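Local coordinates for amine oxidase (Emericella nidulans, PDB 3PGB), which probably oxidises primary amines such as methylamine, as a copper amine oxidase that carries one copper ion and one topaquinone cofactor in each subunit, at residues D73-A77 / K781-D785; P304-W310 / H524-S528; A309-T313 / D704-T708. All coordinates share one frame. Numbering follows the deposited sequence.

Contact 1: D73-A77 / K781-D785; sequences DDETA and KFPYD
Residues 73-77 are the first turn of the helix 73-84, with phi/psi near -60/-45 throughout and the backbone bond A77 N to D73 O closed at 2.9 Å. Against this turn lies 781-785, the bend that takes the chain from strand 776-781 into the short, weakly bonded strand 784-785; a cis peptide bond before P783 sharpens it. The backbones come closest at A77 and K781, whose CA atoms are 4.9 Å apart, and A77 CA also sits 3.7 Å from K781 O. K781 leaves its backbone with chi1 and chi2 both m and runs extended from there (chi3 and chi4 t), bringing NZ to 3.1 Å from D73 OD2 in a salt bridge. Y784, chi1 t and chi2 35°, lays one face of its ring over the methyl of A77: CB is 3.4 Å from the ring centroid and 14° off the normal, a close CH-pi contact. At the ring's far end Y784 OH donates to D74 OD1 at 2.6 Å. D73 and D74 are both m in chi1 with chi2 near 0°; D74 CB points away, yet its carboxylate comes back. This is partly buried packing of an N-terminal helix on a C-terminal hairpin, away from the copper site. The neighbouring carboxylates are met differently, D73 by a lysine charge and D74 by a neutral phenol, while A77's small methyl lets the tyrosine face approach.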
ATOM      1  N   ASP A  73       6.266  32.946  21.362  1.00 24.07           N
ATOM      2  CA  ASP A  73       6.180  34.252  20.718  1.00 24.45           C
ATOM      3  C   ASP A  73       7.090  35.298  21.369  1.00 24.38           C
ATOM      4  O   ASP A  73       7.772  36.049  20.673  1.00 24.52           O
ATOM      5  CB  ASP A  73       4.728  34.730  20.707  1.00 24.62           C
ATOM      6  CG  ASP A  73       3.896  34.023  19.649  1.00 25.48           C
ATOM      7  OD1 ASP A  73       4.410  33.066  19.024  1.00 26.04           O
ATOM      8  OD2 ASP A  73       2.733  34.430  19.431  1.00 26.88           O
ATOM      9  N   ASP A  74       7.103  35.327  22.697  1.00 24.33           N
ATOM     10  CA  ASP A  74       7.920  36.277  23.444  1.00 24.14           C
ATOM     11  C   ASP A  74       9.410  36.069  23.164  1.00 23.88           C
ATOM     12  O   ASP A  74      10.133  37.028  22.891  1.00 23.97           O
ATOM     13  CB  ASP A  74       7.642  36.165  24.956  1.00 24.20           C
ATOM     14  CG  ASP A  74       6.267  36.716  25.354  1.00 24.56           C
ATOM     15  OD1 ASP A  74       5.530  37.218  24.477  1.00 24.82           O
ATOM     16  OD2 ASP A  74       5.921  36.645  26.557  1.00 24.59           O
ATOM     17  N   GLU A  75       9.861  34.819  23.239  1.00 23.38           N
ATOM     18  CA  GLU A  75      11.253  34.480  22.952  1.00 23.04           C
ATOM     19  C   GLU A  75      11.668  34.980  21.573  1.00 22.74           C
ATOM     20  O   GLU A  75      12.705  35.618  21.426  1.00 22.70           O
ATOM     21  CB  GLU A  75      11.467  32.967  23.020  1.00 23.02           C
ATOM     22  CG  GLU A  75      11.485  32.396  24.425  1.00 22.86           C
ATOM     23  CD  GLU A  75      11.463  30.877  24.438  1.00 22.38           C
ATOM     24  OE1 GLU A  75      11.958  30.279  25.419  1.00 20.89           O
ATOM     25  OE2 GLU A  75      10.957  30.279  23.460  1.00 22.52           O
ATOM     26  N   THR A  76      10.844  34.678  20.574  1.00 22.47           N
ATOM     27  CA  THR A  76      11.085  35.085  19.194  1.00 22.19           C
ATOM     28  C   THR A  76      11.140  36.605  19.068  1.00 22.37           C
ATOM     29  O   THR A  76      11.936  37.141  18.299  1.00 22.41           O
ATOM     30  CB  THR A  76       9.986  34.539  18.258  1.00 22.06           C
ATOM     31  OG1 THR A  76       9.864  33.123  18.433  1.00 21.40           O
ATOM     32  CG2 THR A  76      10.307  34.842  16.801  1.00 21.62           C
ATOM     33  N   ALA A  77      10.284  37.284  19.825  1.00 22.58           N
ATOM     34  CA  ALA A  77      10.280  38.746  19.890  1.00 22.71           C
ATOM     35  C   ALA A  77      11.546  39.282  20.564  1.00 22.78           C
ATOM     36  O   ALA A  77      12.184  40.206  20.054  1.00 23.04           O
ATOM     37  CB  ALA A  77       9.048  39.236  20.638  1.00 22.60           C
ATOM     38  N   LYS A 781       6.724  40.882  15.108  1.00 39.43           N
ATOM     39  CA  LYS A 781       7.586  40.540  16.252  1.00 39.93           C
ATOM     40  C   LYS A 781       8.706  41.555  16.520  1.00 40.23           C
ATOM     41  O   LYS A 781       9.335  41.513  17.574  1.00 40.24           O
ATOM     42  CB  LYS A 781       8.181  39.136  16.074  1.00 39.99           C
ATOM     43  CG  LYS A 781       7.144  38.009  16.034  1.00 40.25           C
ATOM     44  CD  LYS A 781       6.476  37.786  17.393  1.00 41.13           C
ATOM     45  CE  LYS A 781       5.306  36.808  17.305  1.00 41.35           C
ATOM     46  NZ  LYS A 781       4.317  36.885  18.408  1.00 41.75           N
ATOM     47  N   PHE A 782       8.964  42.441  15.563  1.00 40.78           N
ATOM     48  CA  PHE A 782       9.814  43.608  15.793  1.00 41.28           C
ATOM     49  C   PHE A 782       9.365  44.752  14.877  1.00 41.81           C
ATOM     50  O   PHE A 782       9.505  44.652  13.658  1.00 41.75           O
ATOM     51  CB  PHE A 782      11.291  43.292  15.550  1.00 41.27           C
ATOM     52  CG  PHE A 782      12.208  44.449  15.850  1.00 41.26           C
ATOM     53  CD1 PHE A 782      12.603  45.321  14.842  1.00 40.91           C
ATOM     54  CD2 PHE A 782      12.655  44.680  17.147  1.00 41.16           C
ATOM     55  CE1 PHE A 782      13.435  46.396  15.119  1.00 40.85           C
ATOM     56  CE2 PHE A 782      13.488  45.754  17.432  1.00 40.97           C
ATOM     57  CZ  PHE A 782      13.879  46.612  16.418  1.00 40.83           C
ATOM     58  N   PRO A 783       8.794  45.828  15.456  1.00 42.54           N
ATOM     59  CA  PRO A 783       8.440  45.983  16.875  1.00 42.99           C
ATOM     60  C   PRO A 783       7.408  44.943  17.315  1.00 43.46           C
ATOM     61  O   PRO A 783       6.490  44.631  16.558  1.00 43.53           O
ATOM     62  CB  PRO A 783       7.842  47.397  16.941  1.00 43.04           C
ATOM     63  CG  PRO A 783       8.373  48.103  15.734  1.00 42.99           C
ATOM     64  CD  PRO A 783       8.506  47.050  14.681  1.00 42.59           C
ATOM     65  N   TYR A 784       7.571  44.410  18.524  1.00 44.09           N
ATOM     66  CA  TYR A 784       6.684  43.359  19.030  1.00 44.62           C
ATOM     67  C   TYR A 784       5.291  43.919  19.324  1.00 45.29           C
ATOM     68  O   TYR A 784       5.109  44.708  20.258  1.00 45.27           O
ATOM     69  CB  TYR A 784       7.285  42.700  20.282  1.00 44.58           C
ATOM     70  CG  TYR A 784       6.555  41.460  20.779  1.00 44.24           C
ATOM     71  CD1 TYR A 784       5.950  40.566  19.891  1.00 43.61           C
ATOM     72  CD2 TYR A 784       6.504  41.160  22.141  1.00 44.16           C
ATOM     73  CE1 TYR A 784       5.295  39.430  20.343  1.00 43.25           C
ATOM     74  CE2 TYR A 784       5.847  40.016  22.605  1.00 43.99           C
ATOM     75  CZ  TYR A 784       5.246  39.156  21.697  1.00 43.60           C
ATOM     76  OH  TYR A 784       4.599  38.027  22.135  1.00 43.02           O
ATOM     77  N   ASP A 785       4.321  43.512  18.505  1.00 46.05           N
ATOM     78  CA  ASP A 785       2.946  44.003  18.591  1.00 46.59           C
ATOM     79  C   ASP A 785       1.976  42.812  18.512  1.00 47.13           C
ATOM     80  O   ASP A 785       1.371  42.561  17.463  1.00 47.05           O
ATOM     81  CB  ASP A 785       2.691  45.014  17.461  1.00 46.65           C
ATOM     82  CG  ASP A 785       1.364  45.759  17.609  1.00 47.00           C
ATOM     83  OD1 ASP A 785       0.787  45.779  18.723  1.00 47.62           O
ATOM     84  OD2 ASP A 785       0.902  46.332  16.601  1.00 46.89           O
TER

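Contact 2: P304-W310 / H524-S528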
ATOM      1  N   PRO A 304       1.810  27.748 -28.585  1.00 21.98           N
ATOM      2  CA  PRO A 304       1.837  27.871 -27.137  1.00 21.67           C
ATOM      3  C   PRO A 304       0.871  26.926 -26.431  1.00 21.36           C
ATOM      4  O   PRO A 304      -0.053  26.390 -27.049  1.00 21.38           O
ATOM      5  CB  PRO A 304       1.352  29.295 -26.908  1.00 21.55           C
ATOM      6  CG  PRO A 304       0.432  29.538 -28.019  1.00 21.78           C
ATOM      7  CD  PRO A 304       1.021  28.827 -29.200  1.00 21.96           C
ATOM      8  N   ASN A 305       1.098  26.740 -25.137  1.00 20.84           N
ATOM      9  CA  ASN A 305       0.090  26.195 -24.250  1.00 20.52           C
ATOM     10  C   ASN A 305      -0.653  27.376 -23.650  1.00 20.20           C
ATOM     11  O   ASN A 305      -0.042  28.216 -23.008  1.00 20.10           O
ATOM     12  CB  ASN A 305       0.739  25.363 -23.143  1.00 20.38           C
ATOM     13  CG  ASN A 305       1.417  24.113 -23.672  1.00 20.42           C
ATOM     14  OD1 ASN A 305       0.753  23.164 -24.093  1.00 20.50           O
ATOM     15  ND2 ASN A 305       2.743  24.098 -23.640  1.00 19.54           N
ATOM     16  N   VAL A 306      -1.962  27.454 -23.871  1.00 20.07           N
ATOM     17  CA  VAL A 306      -2.769  28.525 -23.294  1.00 19.98           C
ATOM     18  C   VAL A 306      -3.738  27.967 -22.254  1.00 19.92           C
ATOM     19  O   VAL A 306      -4.278  26.867 -22.410  1.00 19.74           O
ATOM     20  CB  VAL A 306      -3.530  29.321 -24.377  1.00 19.95           C
ATOM     21  CG1 VAL A 306      -2.591  29.676 -25.519  1.00 19.91           C
ATOM     22  CG2 VAL A 306      -4.721  28.543 -24.891  1.00 20.66           C
ATOM     23  N   ASP A 307      -3.943  28.738 -21.191  1.00 19.90           N
ATOM     24  CA  ASP A 307      -4.783  28.317 -20.081  1.00 19.94           C
ATOM     25  C   ASP A 307      -6.234  28.127 -20.510  1.00 19.89           C
ATOM     26  O   ASP A 307      -6.727  28.804 -21.413  1.00 19.89           O
ATOM     27  CB  ASP A 307      -4.708  29.328 -18.923  1.00 20.04           C
ATOM     28  CG  ASP A 307      -5.099  28.714 -17.578  1.00 20.32           C
ATOM     29  OD1 ASP A 307      -4.831  27.513 -17.371  1.00 20.31           O
ATOM     30  OD2 ASP A 307      -5.658  29.431 -16.717  1.00 20.68           O
ATOM     31  N   GLY A 308      -6.900  27.192 -19.844  1.00 20.00           N
ATOM     32  CA  GLY A 308      -8.290  26.853 -20.122  1.00 19.94           C
ATOM     33  C   GLY A 308      -8.780  25.849 -19.102  1.00 20.02           C
ATOM     34  O   GLY A 308      -8.005  25.382 -18.258  1.00 20.39           O
ATOM     35  N   ALA A 309     -10.065  25.512 -19.173  1.00 19.83           N
ATOM     36  CA  ALA A 309     -10.696  24.587 -18.213  1.00 19.63           C
ATOM     37  C   ALA A 309      -9.870  23.319 -17.961  1.00 19.32           C
ATOM     38  O   ALA A 309      -9.818  22.821 -16.832  1.00 19.25           O
ATOM     39  CB  ALA A 309     -12.100  24.211 -18.687  1.00 19.57           C
ATOM     40  N   TRP A 310      -9.234  22.816 -19.020  1.00 19.03           N
ATOM     41  CA  TRP A 310      -8.366  21.635 -18.958  1.00 18.63           C
ATOM     42  C   TRP A 310      -7.293  21.716 -17.869  1.00 18.31           C
ATOM     43  O   TRP A 310      -6.915  20.690 -17.304  1.00 18.11           O
ATOM     44  CB  TRP A 310      -7.691  21.399 -20.318  1.00 18.53           C
ATOM     45  CG  TRP A 310      -6.665  22.445 -20.699  1.00 18.59           C
ATOM     46  CD1 TRP A 310      -6.891  23.619 -21.360  1.00 18.98           C
ATOM     47  CD2 TRP A 310      -5.252  22.400 -20.443  1.00 18.81           C
ATOM     48  NE1 TRP A 310      -5.708  24.307 -21.537  1.00 18.58           N
ATOM     49  CE2 TRP A 310      -4.689  23.580 -20.983  1.00 18.66           C
ATOM     50  CE3 TRP A 310      -4.410  21.474 -19.819  1.00 18.49           C
ATOM     51  CZ2 TRP A 310      -3.327  23.857 -20.909  1.00 18.57           C
ATOM     52  CZ3 TRP A 310      -3.051  21.753 -19.750  1.00 18.42           C
ATOM     53  CH2 TRP A 310      -2.526  22.936 -20.292  1.00 18.55           C
ATOM     54  N   HIS A 524      -1.016  17.079 -23.866  1.00 16.80           N
ATOM     55  CA  HIS A 524      -1.904  18.156 -24.339  1.00 16.94           C
ATOM     56  C   HIS A 524      -1.354  18.829 -25.604  1.00 16.94           C
ATOM     57  O   HIS A 524      -0.227  18.568 -26.007  1.00 17.00           O
ATOM     58  CB  HIS A 524      -2.142  19.197 -23.242  1.00 16.85           C
ATOM     59  CG  HIS A 524      -3.527  19.762 -23.250  1.00 17.25           C
ATOM     60  ND1 HIS A 524      -3.799  21.064 -23.614  1.00 17.71           N
ATOM     61  CD2 HIS A 524      -4.721  19.195 -22.958  1.00 17.20           C
ATOM     62  CE1 HIS A 524      -5.100  21.276 -23.536  1.00 17.49           C
ATOM     63  NE2 HIS A 524      -5.683  20.159 -23.141  1.00 17.49           N
ATOM     64  N   ASP A 525      -2.157  19.699 -26.213  1.00 17.10           N
ATOM     65  CA  ASP A 525      -1.861  20.292 -27.532  1.00 17.30           C
ATOM     66  C   ASP A 525      -0.375  20.579 -27.758  1.00 16.74           C
ATOM     67  O   ASP A 525       0.169  20.243 -28.808  1.00 16.69           O
ATOM     68  CB  ASP A 525      -2.679  21.575 -27.766  1.00 17.58           C
ATOM     69  CG  ASP A 525      -4.188  21.363 -27.594  1.00 19.47           C
ATOM     70  OD1 ASP A 525      -4.975  22.167 -28.151  1.00 21.83           O
ATOM     71  OD2 ASP A 525      -4.592  20.403 -26.894  1.00 21.08           O
ATOM     72  N   SER A 526       0.276  21.186 -26.772  1.00 16.44           N
ATOM     73  CA  SER A 526       1.715  21.460 -26.850  1.00 16.12           C
ATOM     74  C   SER A 526       2.416  21.166 -25.524  1.00 16.04           C
ATOM     75  O   SER A 526       3.381  21.844 -25.149  1.00 15.66           O
ATOM     76  CB  SER A 526       1.946  22.911 -27.279  1.00 16.15           C
ATOM     77  OG  SER A 526       1.462  23.119 -28.592  1.00 15.85           O
ATOM     78  N   LEU A 527       1.941  20.127 -24.835  1.00 16.07           N
ATOM     79  CA  LEU A 527       2.351  19.848 -23.461  1.00 15.96           C
ATOM     80  C   LEU A 527       2.950  18.458 -23.305  1.00 15.94           C
ATOM     81  O   LEU A 527       2.380  17.477 -23.774  1.00 16.00           O
ATOM     82  CB  LEU A 527       1.155  19.981 -22.514  1.00 15.90           C
ATOM     83  CG  LEU A 527       1.500  20.200 -21.038  1.00 15.89           C
ATOM     84  CD1 LEU A 527       2.139  21.560 -20.880  1.00 16.17           C
ATOM     85  CD2 LEU A 527       0.273  20.091 -20.157  1.00 15.33           C
ATOM     86  N   SER A 528       4.106  18.394 -22.643  1.00 15.86           N
ATOM     87  CA  SER A 528       4.676  17.138 -22.188  1.00 15.49           C
ATOM     88  C   SER A 528       4.486  17.009 -20.690  1.00 15.16           C
ATOM     89  O   SER A 528       4.704  17.963 -19.943  1.00 14.74           O
ATOM     90  CB  SER A 528       6.165  17.060 -22.499  1.00 15.59           C
ATOM     91  OG  SER A 528       6.744  15.942 -21.850  1.00 15.85           O
TER
HETATM   92  O   HOH W   1      -1.417  24.385 -28.533  1.00 27.20           O
HETATM   93  O   HOH W   2      -1.781  22.552 -24.615  1.00 20.36           O
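H524 ends the strand 522-524, and its imidazole is the main aromatic partner here. It lies over one face of the W310 indole in an offset stack, the six-membered ring and the imidazole having centroids 3.8 Å apart and planes at 18°, with H524 CE1 3.3 Å from W310 CD2. The indole is held in place from its own segment: W310 NE1 donates to V306 O at 3.1 Å. Water 2 is hydrogen-bonded to H524 ND1 (2.7 Å), donates to N305 OD1 (2.7 Å) and accepts from S526 N (3.3 Å). D525 turns the chain, and H524 O accepts from L527 N at 2.9 Å, so 524-527 is the tight hairpin turn linking strands 522-524 and 527-528; the side chain of D525 packs on F610 of the second subunit. S526 meets N305, their CA atoms 5.6 Å apart. N305 ND2 donates to S526 O at 2.8 Å, while OD1 accepts a weak bond from S526 N at 3.4 Å besides the one from water 2. Water 1 joins S526 OG (3.1 Å) to P304 O (2.8 Å). L527 follows, its CD2 3.7 Å from W310 CZ3, adding an apolar flank to the stack; its side chain is about 13 Å from the copper ion. The contact ties the loop after helix 287-294, in the DUF1965 region, to a hairpin of the enzyme domain. Because water 2 links the stacked histidine to N305 and S526, stack and polar cluster form one connected contact, in which N305 and water meet the turn's backbone groups.

Contact 3: A309-T313 / D704-T708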
ATOM      1  N   ALA A 309     -10.065  25.512 -19.173  1.00 19.83           N
ATOM      2  CA  ALA A 309     -10.696  24.587 -18.213  1.00 19.63           C
ATOM      3  C   ALA A 309      -9.870  23.319 -17.961  1.00 19.32           C
ATOM      4  O   ALA A 309      -9.818  22.821 -16.832  1.00 19.25           O
ATOM      5  CB  ALA A 309     -12.100  24.211 -18.687  1.00 19.57           C
ATOM      6  N   TRP A 310      -9.234  22.816 -19.020  1.00 19.03           N
ATOM      7  CA  TRP A 310      -8.366  21.635 -18.958  1.00 18.63           C
ATOM      8  C   TRP A 310      -7.293  21.716 -17.869  1.00 18.31           C
ATOM      9  O   TRP A 310      -6.915  20.690 -17.304  1.00 18.11           O
ATOM     10  CB  TRP A 310      -7.691  21.399 -20.318  1.00 18.53           C
ATOM     11  CG  TRP A 310      -6.665  22.445 -20.699  1.00 18.59           C
ATOM     12  CD1 TRP A 310      -6.891  23.619 -21.360  1.00 18.98           C
ATOM     13  CD2 TRP A 310      -5.252  22.400 -20.443  1.00 18.81           C
ATOM     14  NE1 TRP A 310      -5.708  24.307 -21.537  1.00 18.58           N
ATOM     15  CE2 TRP A 310      -4.689  23.580 -20.983  1.00 18.66           C
ATOM     16  CE3 TRP A 310      -4.410  21.474 -19.819  1.00 18.49           C
ATOM     17  CZ2 TRP A 310      -3.327  23.857 -20.909  1.00 18.57           C
ATOM     18  CZ3 TRP A 310      -3.051  21.753 -19.750  1.00 18.42           C
ATOM     19  CH2 TRP A 310      -2.526  22.936 -20.292  1.00 18.55           C
ATOM     20  N   ALA A 311      -6.804  22.927 -17.593  1.00 18.03           N
ATOM     21  CA  ALA A 311      -5.768  23.151 -16.573  1.00 17.89           C
ATOM     22  C   ALA A 311      -6.315  23.612 -15.217  1.00 17.82           C
ATOM     23  O   ALA A 311      -5.541  23.903 -14.305  1.00 17.51           O
ATOM     24  CB  ALA A 311      -4.744  24.160 -17.085  1.00 17.80           C
ATOM     25  N   HIS A 312      -7.637  23.673 -15.081  1.00 18.03           N
ATOM     26  CA  HIS A 312      -8.265  24.162 -13.857  1.00 18.22           C
ATOM     27  C   HIS A 312      -8.887  23.018 -13.064  1.00 18.55           C
ATOM     28  O   HIS A 312      -9.240  21.990 -13.624  1.00 18.44           O
ATOM     29  CB  HIS A 312      -9.320  25.211 -14.195  1.00 18.18           C
ATOM     30  CG  HIS A 312      -8.762  26.436 -14.845  1.00 18.49           C
ATOM     31  ND1 HIS A 312      -9.558  27.396 -15.432  1.00 18.85           N
ATOM     32  CD2 HIS A 312      -7.485  26.858 -15.005  1.00 18.34           C
ATOM     33  CE1 HIS A 312      -8.797  28.359 -15.916  1.00 18.61           C
ATOM     34  NE2 HIS A 312      -7.535  28.057 -15.671  1.00 17.98           N
ATOM     35  N   THR A 313      -9.039  23.219 -11.758  1.00 19.18           N
ATOM     36  CA  THR A 313      -9.427  22.146 -10.835  1.00 19.64           C
ATOM     37  C   THR A 313     -10.931  22.048 -10.578  1.00 20.03           C
ATOM     38  O   THR A 313     -11.389  21.071  -9.982  1.00 20.34           O
ATOM     39  CB  THR A 313      -8.721  22.327  -9.492  1.00 19.61           C
ATOM     40  OG1 THR A 313      -9.025  23.627  -8.970  1.00 19.38           O
ATOM     41  CG2 THR A 313      -7.216  22.190  -9.670  1.00 19.63           C
ATOM     42  N   ASP A 704      -2.992  13.275 -15.111  1.00 13.48           N
ATOM     43  CA  ASP A 704      -2.412  14.261 -14.207  1.00 13.58           C
ATOM     44  C   ASP A 704      -2.901  15.682 -14.520  1.00 13.54           C
ATOM     45  O   ASP A 704      -2.490  16.631 -13.862  1.00 13.56           O
ATOM     46  CB  ASP A 704      -0.885  14.175 -14.246  1.00 13.60           C
ATOM     47  CG  ASP A 704      -0.372  12.898 -13.610  1.00 13.47           C
ATOM     48  OD1 ASP A 704      -0.237  12.885 -12.372  1.00 14.55           O
ATOM     49  OD2 ASP A 704      -0.115  11.915 -14.332  1.00 12.26           O
ATOM     50  N   LEU A 705      -3.778  15.815 -15.516  1.00 13.57           N
ATOM     51  CA  LEU A 705      -4.414  17.088 -15.839  1.00 13.71           C
ATOM     52  C   LEU A 705      -5.841  17.101 -15.293  1.00 13.72           C
ATOM     53  O   LEU A 705      -6.601  16.166 -15.539  1.00 13.81           O
ATOM     54  CB  LEU A 705      -4.469  17.290 -17.352  1.00 13.74           C
ATOM     55  CG  LEU A 705      -3.145  17.252 -18.107  1.00 13.99           C
ATOM     56  CD1 LEU A 705      -3.415  17.382 -19.598  1.00 14.02           C
ATOM     57  CD2 LEU A 705      -2.211  18.344 -17.624  1.00 12.67           C
ATOM     58  N   PRO A 706      -6.219  18.157 -14.555  1.00 13.79           N
ATOM     59  CA  PRO A 706      -5.454  19.349 -14.168  1.00 13.93           C
ATOM     60  C   PRO A 706      -4.438  19.100 -13.042  1.00 14.07           C
ATOM     61  O   PRO A 706      -3.410  19.783 -12.974  1.00 14.06           O
ATOM     62  CB  PRO A 706      -6.545  20.307 -13.690  1.00 13.89           C
ATOM     63  CG  PRO A 706      -7.595  19.375 -13.122  1.00 14.02           C
ATOM     64  CD  PRO A 706      -7.605  18.209 -14.051  1.00 13.75           C
ATOM     65  N   ASN A 707      -4.729  18.140 -12.168  1.00 14.14           N
ATOM     66  CA  ASN A 707      -3.858  17.840 -11.034  1.00 14.37           C
ATOM     67  C   ASN A 707      -3.562  16.368 -10.904  1.00 14.24           C
ATOM     68  O   ASN A 707      -4.355  15.525 -11.318  1.00 14.16           O
ATOM     69  CB  ASN A 707      -4.508  18.298  -9.728  1.00 14.54           C
ATOM     70  CG  ASN A 707      -4.352  19.777  -9.481  1.00 15.39           C
ATOM     71  OD1 ASN A 707      -3.750  20.504 -10.281  1.00 15.99           O
ATOM     72  ND2 ASN A 707      -4.890  20.235  -8.356  1.00 16.06           N
ATOM     73  N   THR A 708      -2.419  16.070 -10.301  1.00 14.13           N
ATOM     74  CA  THR A 708      -2.084  14.711  -9.921  1.00 14.28           C
ATOM     75  C   THR A 708      -3.020  14.307  -8.792  1.00 14.55           C
ATOM     76  O   THR A 708      -3.494  15.162  -8.048  1.00 14.99           O
ATOM     77  CB  THR A 708      -0.611  14.615  -9.479  1.00 14.07           C
ATOM     78  OG1 THR A 708       0.219  14.990 -10.578  1.00 13.91           O
ATOM     79  CG2 THR A 708      -0.237  13.201  -9.029  1.00 13.77           C
TER
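This is loop-on-loop van der Waals packing between the DUF1965 region and the beta-sandwich catalytic domain of the copper amine oxidases, near the subunit interface: P706, after a cis peptide bond, set against a short 3-10 turn. Residues 309-311 form that turn, closed by H312 N to A309 O at 2.9 Å, while 704-708 belongs to the loop between strands 686-698 and 714-722 of the large enzyme-domain sheet. No hydrogen bond crosses between the two segments. P706 buries the largest area of any residue here. Its CA is 4.5 Å from that of A311, and its ring presses on the backbone rather than on side chains, with CB 3.7 Å from W310 O and 3.6 Å from A311 C. L705 points toward the turn as well, its CD2 near the plane of the W310 indole and 4.1 Å from CZ3; its backbone is also hydrogen-bonded to the second subunit. T313 packs beside N707 and also touches S466 of that subunit. The polar ends have partners outside this pairing: W310 NE1 is bonded to V306 O and H312 NE2 to D307. D704 OD1 accepts from T708 OG1 at 2.8 Å and is hydrogen-bonded to NE2 of the copper ligand H698, so this loop also belongs to the surroundings of the metal site. The tightest approach between the segments is H312 O to P706 CG, at 3.1 Å.

In the fold
Contacts 2 and 3 are neighbours, with centres 10 Å apart, and share A309 and W310: one loop of the DUF1965 region uses one face of the W310 indole for H524 and its edge for L705. D307 OD2 and H312 NE2, 2.6 Å apart, probably hydrogen-bond between them. All three are partly buried; contacts 2 and 3 have no exposed touching residue and touch the second subunit, whereas contact 1 has one, D74. Contact 1 lies apart, its centre 47 and 42 Å from theirs, and joins a helix near the chain's start to a hairpin near its end. It mixes salt bridge, phenol hydrogen bond and CH-pi; contact 2 uses stacking and waters, contact 3 proline packing on backbone.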